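Local coordinates for putative yopH targeting protein (Yersinia pestis, PDB 4GF3), which probably acts as the type III secretion chaperone of the effector YopH, binding it and targeting it for export, at residues A[50-54]-A[112-116]; A[76-80]-A[90-94]; A[100-104]-A[133-137]. All blocks are in the same frame, centred on the assembly; numbering follows the deposited sequence.

Contact 1 (A[50-54]-A[112-116]); sequences AFMRA and LVDKA
M52 reaches across from the strand to L112 and A116 of helix 102-118; M52 and L112 share the bulk of the contact, with A116 set against the methyl of M52 and A54. M52 CG sits between the backbone N and the carbonyl carbon (chi1 68°), and a bend at chi3 (-76°) swings the methyl over to A116, where M52 CE lies 3.6 Å from A116 CB. The sulfur rests alongside the helix, with M52 SD 4.0 Å from L112 CB. Farther along the strand the packing is close again: A54 CB and A116 CB meet methyl to methyl at 3.8 Å, where two small residues bring the backbones nearest. At the other end the grip eases. L112 extends one branch toward the strand, and its CD1 stays 4.1 Å from A50 CB.

On the outer side of the helix D114 faces solvent, and K115 runs off past L91. F51 is buried on the strand face turned from the helix, against H39, and R53 there forms a salt bridge with D84. Helix and strand run nearly parallel, 15° apart with axes 9.1 Å apart. With only apolar side-chain pairs joining the two segments, the helix is held to the sheet by close fit and exclusion of water.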
ATOM      1  N   ALA A  50       1.744   3.807  -0.644  1.00 16.96           N
ATOM      2  CA  ALA A  50       1.454   2.451  -0.283  1.00 17.09           C
ATOM      3  C   ALA A  50       0.982   1.766  -1.553  1.00 17.20           C
ATOM      4  O   ALA A  50       0.176   2.314  -2.347  1.00 16.26           O
ATOM      5  CB  ALA A  50       0.385   2.399   0.778  1.00 17.24           C
ATOM      6  N   PHE A  51       1.558   0.625  -1.835  1.00 17.13           N
ATOM      7  CA  PHE A  51       1.279  -0.029  -3.141  1.00 17.13           C
ATOM      8  C   PHE A  51       1.494  -1.523  -3.118  1.00 17.11           C
ATOM      9  O   PHE A  51       2.272  -2.044  -2.281  1.00 16.87           O
ATOM     10  CB  PHE A  51       2.083   0.633  -4.300  1.00 17.56           C
ATOM     11  CG  PHE A  51       3.552   0.392  -4.258  1.00 16.78           C
ATOM     12  CD1 PHE A  51       4.127  -0.687  -4.965  1.00 18.47           C
ATOM     13  CD2 PHE A  51       4.377   1.217  -3.519  1.00 16.26           C
ATOM     14  CE1 PHE A  51       5.475  -0.910  -4.928  1.00 18.47           C
ATOM     15  CE2 PHE A  51       5.742   1.018  -3.529  1.00 18.01           C
ATOM     16  CZ  PHE A  51       6.290  -0.041  -4.235  1.00 17.88           C
ATOM     17  N   MET A  52       0.832  -2.207  -4.051  1.00 17.17           N
ATOM     18  CA  MET A  52       0.927  -3.662  -4.175  1.00 18.60           C
ATOM     19  C   MET A  52       0.776  -4.095  -5.641  1.00 19.53           C
ATOM     20  O   MET A  52       0.046  -3.448  -6.451  1.00 21.02           O
ATOM     21  CB  MET A  52      -0.097  -4.357  -3.276  1.00 20.80           C
ATOM     22  CG  MET A  52      -1.543  -4.192  -3.630  1.00 23.01           C
ATOM     23  SD  MET A  52      -2.552  -5.262  -2.612  1.00 27.01           S
ATOM     24  CE  MET A  52      -2.292  -6.880  -3.328  1.00 28.53           C
ATOM     25  N   ARG A  53       1.455  -5.179  -5.980  1.00 20.77           N
ATOM     26  CA  ARG A  53       1.209  -5.865  -7.241  1.00 22.54           C
ATOM     27  C   ARG A  53       0.080  -6.857  -7.003  1.00 22.20           C
ATOM     28  O   ARG A  53       0.115  -7.691  -6.082  1.00 22.61           O
ATOM     29  CB  ARG A  53       2.465  -6.565  -7.775  1.00 24.52           C
ATOM     30  CG  ARG A  53       2.333  -7.241  -9.173  1.00 28.23           C
ATOM     31  CD  ARG A  53       3.726  -7.500  -9.764  1.00 32.23           C
ATOM     32  NE  ARG A  53       3.772  -8.195 -11.072  1.00 36.69           N
ATOM     33  CZ  ARG A  53       3.823  -9.517 -11.225  1.00 41.60           C
ATOM     34  NH1 ARG A  53       3.767 -10.314 -10.160  1.00 42.25           N
ATOM     35  NH2 ARG A  53       3.893 -10.067 -12.450  1.00 46.73           N
ATOM     36  N   ALA A  54      -0.928  -6.770  -7.848  1.00 22.36           N
ATOM     37  CA  ALA A  54      -2.004  -7.720  -7.837  1.00 23.91           C
ATOM     38  C   ALA A  54      -1.920  -8.659  -9.082  1.00 26.03           C
ATOM     39  O   ALA A  54      -0.828  -8.820  -9.699  1.00 27.27           O
ATOM     40  CB  ALA A  54      -3.320  -6.960  -7.746  1.00 23.11           C
ATOM     41  N   LEU A 112      -6.554  -1.636  -0.556  1.00 22.26           N
ATOM     42  CA  LEU A 112      -5.630  -2.187  -1.557  1.00 22.40           C
ATOM     43  C   LEU A 112      -5.908  -3.667  -1.727  1.00 24.72           C
ATOM     44  O   LEU A 112      -6.118  -4.167  -2.854  1.00 23.65           O
ATOM     45  CB  LEU A 112      -4.168  -1.969  -1.108  1.00 20.15           C
ATOM     46  CG  LEU A 112      -3.578  -0.585  -1.259  1.00 19.36           C
ATOM     47  CD1 LEU A 112      -2.207  -0.393  -0.619  1.00 19.57           C
ATOM     48  CD2 LEU A 112      -3.505  -0.150  -2.718  1.00 19.96           C
ATOM     49  N   VAL A 113      -5.935  -4.374  -0.577  1.00 25.82           N
ATOM     50  CA  VAL A 113      -6.189  -5.812  -0.556  1.00 27.01           C
ATOM     51  C   VAL A 113      -7.553  -6.125  -1.143  1.00 29.67           C
ATOM     52  O   VAL A 113      -7.705  -7.053  -1.941  1.00 28.46           O
ATOM     53  CB  VAL A 113      -6.015  -6.385   0.889  1.00 27.77           C
ATOM     54  CG1 VAL A 113      -6.583  -7.790   0.991  1.00 30.54           C
ATOM     55  CG2 VAL A 113      -4.523  -6.348   1.248  1.00 27.97           C
ATOM     56  N   ASP A 114      -8.559  -5.349  -0.772  1.00 31.01           N
ATOM     57  CA  ASP A 114      -9.907  -5.597  -1.308  1.00 35.23           C
ATOM     58  C   ASP A 114      -9.989  -5.411  -2.840  1.00 31.74           C
ATOM     59  O   ASP A 114     -10.696  -6.145  -3.530  1.00 32.02           O
ATOM     60  CB  ASP A 114     -10.937  -4.664  -0.628  1.00 38.81           C
ATOM     61  CG  ASP A 114     -11.367  -5.131   0.787  1.00 43.82           C
ATOM     62  OD1 ASP A 114     -11.317  -6.329   1.120  1.00 48.31           O
ATOM     63  OD2 ASP A 114     -11.812  -4.260   1.561  1.00 50.79           O
ATOM     64  N   LYS A 115      -9.282  -4.424  -3.355  1.00 28.97           N
ATOM     65  CA  LYS A 115      -9.234  -4.122  -4.804  1.00 28.88           C
ATOM     66  C   LYS A 115      -8.580  -5.262  -5.537  1.00 28.85           C
ATOM     67  O   LYS A 115      -9.125  -5.721  -6.545  1.00 30.08           O
ATOM     68  CB  LYS A 115      -8.500  -2.820  -5.092  1.00 27.96           C
ATOM     69  CG  LYS A 115      -8.655  -2.233  -6.520  1.00 28.18           C
ATOM     70  CD  LYS A 115     -10.090  -1.999  -6.978  1.00 32.44           C
ATOM     71  CE  LYS A 115     -10.160  -1.307  -8.326  1.00 32.22           C
ATOM     72  NZ  LYS A 115     -11.547  -0.949  -8.753  1.00 33.49           N
ATOM     73  N   ALA A 116      -7.481  -5.764  -4.972  1.00 26.18           N
ATOM     74  CA  ALA A 116      -6.792  -6.905  -5.513  1.00 29.40           C
ATOM     75  C   ALA A 116      -7.697  -8.147  -5.644  1.00 33.49           C
ATOM     76  O   ALA A 116      -7.781  -8.769  -6.695  1.00 35.42           O
ATOM     77  CB  ALA A 116      -5.577  -7.165  -4.676  1.00 27.65           C
TER

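Contact 2 (A[76-80]-A[90-94]); sequences SGVIR and LLWSQ
R80 and W92 are joined by a pair of backbone bonds: R80 N gives its hydrogen to W92 O at 2.7 Å, almost linearly, and W92 N returns a bond to R80 O at 2.8 Å, bent to 148° at the hydrogen. A third bond comes from a side chain. S93 holds its OG anti to the backbone N (chi1 -171°), which brings the hydroxyl to V78 O at 2.9 Å; it donates from well above the carbonyl plane.

Water takes over where the chains separate. Water 2 donates to V78 O and accepts from Q94 N, and V78 O thus takes hydrogens from both S93 OG and water 2; water 1 separately spans G77 N and Q94 O. This is the start of an antiparallel ladder: R80 and W92 form a hydrogen-bonded pair where the loop after helix 60-68 becomes the edge strand 80-83, beside strand 88-96 in the CesT-family sheet.

The aromatic contact belongs to the same pair. R80 lays its CB over one face of the indole, 3.6 Å from the centroid of the six-membered ring, a CH-pi contact. Its chain then bends at chi2, and the guanidinium stands 58° to the indole plane, with V78 CG1 over one of its faces and L71 O accepting from NH2. Carbon-to-carbon packing is light: I79 CD1 lies 4.0 Å from S93 CB and I79 CG2 4.5 Å from L91 CB, while S111 and L112 of helix 102-118 also touch I79.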
ATOM      1  N   SER A  76      -8.692  11.843   0.467  1.00 20.57           N
ATOM      2  CA  SER A  76      -7.335  11.274   0.499  1.00 20.45           C
ATOM      3  C   SER A  76      -7.394   9.746   0.601  1.00 19.95           C
ATOM      4  O   SER A  76      -8.484   9.133   0.795  1.00 19.39           O
ATOM      5  CB  SER A  76      -6.521  11.850   1.675  1.00 21.20           C
ATOM      6  OG  SER A  76      -7.316  11.683   2.815  1.00 22.21           O
ATOM      7  N   GLY A  77      -6.221   9.131   0.431  1.00 19.86           N
ATOM      8  CA  GLY A  77      -6.138   7.660   0.431  1.00 19.56           C
ATOM      9  C   GLY A  77      -6.933   6.918  -0.671  1.00 19.50           C
ATOM     10  O   GLY A  77      -7.418   5.812  -0.457  1.00 19.02           O
ATOM     11  N   VAL A  78      -7.057   7.528  -1.843  1.00 17.58           N
ATOM     12  CA  VAL A  78      -7.796   7.015  -2.984  1.00 17.90           C
ATOM     13  C   VAL A  78      -6.893   5.963  -3.646  1.00 16.86           C
ATOM     14  O   VAL A  78      -5.669   6.117  -3.740  1.00 17.87           O
ATOM     15  CB  VAL A  78      -8.117   8.113  -3.996  1.00 18.92           C
ATOM     16  CG1 VAL A  78      -8.752   7.502  -5.261  1.00 19.09           C
ATOM     17  CG2 VAL A  78      -9.046   9.122  -3.331  1.00 20.81           C
ATOM     18  N   ILE A  79      -7.495   4.838  -3.967  1.00 16.69           N
ATOM     19  CA  ILE A  79      -6.727   3.769  -4.585  1.00 18.05           C
ATOM     20  C   ILE A  79      -6.713   3.956  -6.103  1.00 16.51           C
ATOM     21  O   ILE A  79      -7.787   4.014  -6.735  1.00 18.33           O
ATOM     22  CB  ILE A  79      -7.350   2.387  -4.301  1.00 19.56           C
ATOM     23  CG1 ILE A  79      -7.462   2.077  -2.794  1.00 21.57           C
ATOM     24  CG2 ILE A  79      -6.545   1.315  -5.005  1.00 19.48           C
ATOM     25  CD1 ILE A  79      -6.199   2.351  -1.987  1.00 20.78           C
ATOM     26  N   ARG A  80      -5.533   4.047  -6.685  1.00 17.47           N
ATOM     27  CA  ARG A  80      -5.370   4.173  -8.099  1.00 18.06           C
ATOM     28  C   ARG A  80      -4.745   2.890  -8.647  1.00 18.24           C
ATOM     29  O   ARG A  80      -4.059   2.150  -7.913  1.00 19.05           O
ATOM     30  CB  ARG A  80      -4.463   5.337  -8.428  1.00 18.48           C
ATOM     31  CG  ARG A  80      -4.898   6.656  -7.757  1.00 20.76           C
ATOM     32  CD  ARG A  80      -6.244   7.126  -8.288  1.00 22.12           C
ATOM     33  NE  ARG A  80      -6.559   8.501  -7.898  1.00 22.70           N
ATOM     34  CZ  ARG A  80      -7.716   9.068  -8.184  1.00 24.44           C
ATOM     35  NH1 ARG A  80      -8.686   8.352  -8.817  1.00 23.63           N
ATOM     36  NH2 ARG A  80      -7.953  10.328  -7.823  1.00 23.27           N
ATOM     37  N   LEU A  90      -1.103  -2.854 -10.737  1.00 20.10           N
ATOM     38  CA  LEU A  90      -0.308  -2.267  -9.671  1.00 20.05           C
ATOM     39  C   LEU A  90      -1.212  -1.229  -9.006  1.00 17.95           C
ATOM     40  O   LEU A  90      -1.539  -0.192  -9.611  1.00 17.11           O
ATOM     41  CB  LEU A  90       0.930  -1.597 -10.252  1.00 22.37           C
ATOM     42  CG  LEU A  90       2.091  -1.290  -9.273  1.00 27.43           C
ATOM     43  CD1 LEU A  90       3.335  -0.969 -10.077  1.00 31.22           C
ATOM     44  CD2 LEU A  90       1.782  -0.168  -8.292  1.00 25.77           C
ATOM     45  N   LEU A  91      -1.573  -1.503  -7.753  1.00 18.82           N
ATOM     46  CA  LEU A  91      -2.582  -0.750  -7.004  1.00 17.63           C
ATOM     47  C   LEU A  91      -1.845   0.141  -6.021  1.00 17.22           C
ATOM     48  O   LEU A  91      -0.849  -0.294  -5.365  1.00 16.55           O
ATOM     49  CB  LEU A  91      -3.507  -1.702  -6.283  1.00 19.36           C
ATOM     50  CG  LEU A  91      -4.166  -2.817  -7.096  1.00 22.09           C
ATOM     51  CD1 LEU A  91      -5.050  -3.636  -6.175  1.00 23.82           C
ATOM     52  CD2 LEU A  91      -4.897  -2.215  -8.269  1.00 21.13           C
ATOM     53  N   TRP A  92      -2.249   1.406  -5.914  1.00 16.63           N
ATOM     54  CA  TRP A  92      -1.429   2.322  -5.196  1.00 16.38           C
ATOM     55  C   TRP A  92      -2.238   3.510  -4.641  1.00 16.96           C
ATOM     56  O   TRP A  92      -3.349   3.870  -5.098  1.00 17.74           O
ATOM     57  CB  TRP A  92      -0.228   2.839  -6.019  1.00 16.32           C
ATOM     58  CG  TRP A  92      -0.621   3.637  -7.252  1.00 16.48           C
ATOM     59  CD1 TRP A  92      -0.769   3.141  -8.525  1.00 18.80           C
ATOM     60  CD2 TRP A  92      -0.803   5.070  -7.362  1.00 15.30           C
ATOM     61  NE1 TRP A  92      -0.981   4.160  -9.412  1.00 17.83           N
ATOM     62  CE2 TRP A  92      -1.110   5.339  -8.724  1.00 16.50           C
ATOM     63  CE3 TRP A  92      -0.825   6.145  -6.426  1.00 15.58           C
ATOM     64  CZ2 TRP A  92      -1.367   6.639  -9.184  1.00 16.19           C
ATOM     65  CZ3 TRP A  92      -1.118   7.413  -6.874  1.00 15.04           C
ATOM     66  CH2 TRP A  92      -1.359   7.651  -8.248  1.00 16.73           C
ATOM     67  N   SER A  93      -1.714   4.048  -3.566  1.00 17.30           N
ATOM     68  CA  SER A  93      -2.273   5.298  -3.008  1.00 16.10           C
ATOM     69  C   SER A  93      -1.110   6.193  -2.596  1.00 17.53           C
ATOM     70  O   SER A  93      -0.047   5.719  -2.112  1.00 17.99           O
ATOM     71  CB  SER A  93      -3.209   5.075  -1.794  1.00 16.58           C
ATOM     72  OG  SER A  93      -3.866   6.291  -1.455  1.00 17.70           O
ATOM     73  N   GLN A  94      -1.306   7.493  -2.799  1.00 17.59           N
ATOM     74  CA  GLN A  94      -0.298   8.505  -2.527  1.00 17.65           C
ATOM     75  C   GLN A  94      -0.850   9.495  -1.506  1.00 19.05           C
ATOM     76  O   GLN A  94      -1.918  10.008  -1.701  1.00 18.88           O
ATOM     77  CB  GLN A  94       0.128   9.205  -3.844  1.00 18.70           C
ATOM     78  CG  GLN A  94       1.264  10.219  -3.661  1.00 18.48           C
ATOM     79  CD  GLN A  94       1.914  10.613  -5.014  1.00 18.50           C
ATOM     80  OE1 GLN A  94       1.971   9.821  -5.986  1.00 18.42           O
ATOM     81  NE2 GLN A  94       2.446  11.808  -5.048  1.00 20.56           N
TER
HETATM   82  O   HOH W   1      -4.074  10.859  -0.432  1.00 22.14           O
HETATM   83  O   HOH W   2      -3.892   8.303  -4.172  1.00 14.74           O

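Contact 3 (A[100-104]-A[133-137]); sequences TSGTQ and RPSSS
T103 meets the tail 133-137 through its hydroxyl, which accepts from S136 N at 3.0 Å with an angle of 156° at the hydrogen. The hydroxyl gets there because OG1 lies beside its own backbone N (chi1 -53°), turned toward the tail, while the CG2 methyl comes against S136 and S137, 3.5 Å from S137 N. R133 lies across T103 at about a right angle. The guanidinium has T103 OG1 near its plane at the edge, and one of its faces lies on S101, whose CB is 3.4 Å from R133 CZ, over the centre of the group.

The next shell fixes these groups. R133 NH2 donates to S136 OG at 2.8 Å, nearly in the guanidinium plane, and also to water 3, which accepts from T103 N too and so links the arginine to the first turn of the helix. S101 is the N-cap: its OG accepts from Q104 N at 3.0 Å, which holds CB in place beneath the guanidinium. In the tail, S135 OG accepts from S137 N at 3.1 Å, closing an ST turn that shapes the backbone beside T103, and it is also hydrogen-bonded to E14.

Beyond lies helix 4-15. E10 accepts from G102 N and touches both S101 and R133, while E14 reaches S135 and, weakly, T103. The tail, following an unmodelled gap, thus sits against the start of helix 102-118 and helix 4-15, while T100 and Q104 touch L95 of strand 88-96.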
ATOM      1  N   THR A 100      -1.858  12.278   7.179  1.00 28.15           N
ATOM      2  CA  THR A 100      -2.468  10.938   7.187  1.00 28.35           C
ATOM      3  C   THR A 100      -2.387  10.445   8.633  1.00 29.63           C
ATOM      4  O   THR A 100      -1.884  11.131   9.435  1.00 38.47           O
ATOM      5  CB  THR A 100      -1.842  10.028   6.062  1.00 26.57           C
ATOM      6  OG1 THR A 100      -2.604   8.792   5.905  1.00 28.09           O
ATOM      7  CG2 THR A 100      -0.464   9.648   6.386  1.00 27.17           C
ATOM      8  N   SER A 101      -3.007   9.332   9.007  1.00 28.27           N
ATOM      9  CA  SER A 101      -2.862   8.733  10.347  1.00 27.05           C
ATOM     10  C   SER A 101      -2.617   7.228  10.154  1.00 23.09           C
ATOM     11  O   SER A 101      -2.821   6.666   9.042  1.00 22.23           O
ATOM     12  CB  SER A 101      -4.192   8.917  11.167  1.00 29.33           C
ATOM     13  OG  SER A 101      -5.207   8.321  10.337  1.00 29.03           O
ATOM     14  N   GLY A 102      -2.177   6.585  11.227  1.00 23.96           N
ATOM     15  CA  GLY A 102      -2.141   5.124  11.315  1.00 24.08           C
ATOM     16  C   GLY A 102      -3.458   4.505  10.867  1.00 24.64           C
ATOM     17  O   GLY A 102      -3.498   3.572  10.072  1.00 22.57           O
ATOM     18  N   THR A 103      -4.584   5.068  11.323  1.00 25.96           N
ATOM     19  CA  THR A 103      -5.882   4.571  10.866  1.00 25.66           C
ATOM     20  C   THR A 103      -6.168   4.703   9.413  1.00 25.04           C
ATOM     21  O   THR A 103      -6.625   3.757   8.786  1.00 24.16           O
ATOM     22  CB  THR A 103      -7.032   5.250  11.634  1.00 27.27           C
ATOM     23  OG1 THR A 103      -6.800   5.096  13.013  1.00 27.47           O
ATOM     24  CG2 THR A 103      -8.391   4.682  11.197  1.00 28.82           C
ATOM     25  N   GLN A 104      -5.849   5.841   8.798  1.00 24.10           N
ATOM     26  CA  GLN A 104      -6.052   5.931   7.379  1.00 25.69           C
ATOM     27  C   GLN A 104      -5.131   5.032   6.627  1.00 23.08           C
ATOM     28  O   GLN A 104      -5.497   4.440   5.636  1.00 21.91           O
ATOM     29  CB  GLN A 104      -5.890   7.371   6.816  1.00 27.30           C
ATOM     30  CG  GLN A 104      -6.206   7.389   5.300  1.00 29.00           C
ATOM     31  CD  GLN A 104      -6.239   8.809   4.697  1.00 31.64           C
ATOM     32  OE1 GLN A 104      -5.301   9.606   4.823  1.00 35.44           O
ATOM     33  NE2 GLN A 104      -7.328   9.123   4.083  1.00 33.15           N
ATOM     34  N   ARG A 133      -1.713   9.628  18.841  1.00 67.27           N
ATOM     35  CA  ARG A 133      -3.147   9.847  18.612  1.00 62.14           C
ATOM     36  C   ARG A 133      -3.929   8.518  18.572  1.00 54.73           C
ATOM     37  O   ARG A 133      -3.436   7.549  18.011  1.00 51.72           O
ATOM     38  CB  ARG A 133      -3.416  10.714  17.347  1.00 62.58           C
ATOM     39  CG  ARG A 133      -3.338  10.041  15.978  1.00 58.44           C
ATOM     40  CD  ARG A 133      -4.513  10.444  15.082  1.00 55.12           C
ATOM     41  NE  ARG A 133      -5.157   9.258  14.598  1.00 48.94           N
ATOM     42  CZ  ARG A 133      -6.258   9.153  13.848  1.00 44.72           C
ATOM     43  NH1 ARG A 133      -6.988  10.170  13.398  1.00 45.04           N
ATOM     44  NH2 ARG A 133      -6.619   7.934  13.556  1.00 42.09           N
ATOM     45  N   PRO A 134      -5.129   8.458  19.212  1.00 52.34           N
ATOM     46  CA  PRO A 134      -5.835   7.171  19.189  1.00 49.07           C
ATOM     47  C   PRO A 134      -6.430   6.829  17.825  1.00 44.96           C
ATOM     48  O   PRO A 134      -6.733   7.725  17.019  1.00 42.57           O
ATOM     49  CB  PRO A 134      -6.953   7.318  20.245  1.00 51.01           C
ATOM     50  CG  PRO A 134      -7.006   8.744  20.587  1.00 54.56           C
ATOM     51  CD  PRO A 134      -5.734   9.415  20.144  1.00 56.40           C
ATOM     52  N   SER A 135      -6.605   5.529  17.603  1.00 44.16           N
ATOM     53  CA  SER A 135      -7.358   5.032  16.451  1.00 42.43           C
ATOM     54  C   SER A 135      -8.681   5.781  16.213  1.00 40.92           C
ATOM     55  O   SER A 135      -9.468   6.018  17.131  1.00 42.89           O
ATOM     56  CB  SER A 135      -7.660   3.516  16.599  1.00 43.94           C
ATOM     57  OG  SER A 135      -8.334   3.005  15.458  1.00 41.75           O
ATOM     58  N   SER A 136      -8.923   6.108  14.951  1.00 39.55           N
ATOM     59  CA  SER A 136     -10.239   6.555  14.483  1.00 39.52           C
ATOM     60  C   SER A 136     -11.064   5.472  13.736  1.00 39.57           C
ATOM     61  O   SER A 136     -12.072   5.792  13.118  1.00 41.72           O
ATOM     62  CB  SER A 136     -10.101   7.805  13.601  1.00 39.31           C
ATOM     63  OG  SER A 136      -9.152   7.622  12.530  1.00 39.77           O
ATOM     64  N   SER A 137     -10.679   4.206  13.812  1.00 39.71           N
ATOM     65  CA  SER A 137     -11.452   3.161  13.165  1.00 43.02           C
ATOM     66  C   SER A 137     -12.774   3.000  13.923  1.00 45.74           C
ATOM     67  O   SER A 137     -13.793   3.177  13.325  1.00 48.74           O
ATOM     68  CB  SER A 137     -10.705   1.851  13.224  1.00 45.80           C
ATOM     69  OG  SER A 137     -10.750   1.383  14.559  1.00 48.40           O
TER
HETATM   70  O   HOH W   3      -4.045   6.394  14.040  1.00 29.69           O

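In the fold
Contacts 1 and 2 lie close together, centres about 9 Å apart, on the same CesT-family sheet, where strands 47-56 and 88-96 are neighbours; contact 2 is at its edge. Backbone pairs A50 with S93 and M52 with L91 tie them together. Both segments of contact 2 fall in the chain between those of contact 1, and strand 88-96 precedes helix 102-118, which packs back over the sheet. Contact 3 is at the N-terminal end of that helix, its centre about 20 Å from contact 1 and 17 Å from contact 2, which it meets through S76 and Q104. Its segments alternate with those of contact 1, whereas contact 2 closes before contact 3 opens. Helix 102-118 therefore joins the sheet to the C-terminal tail.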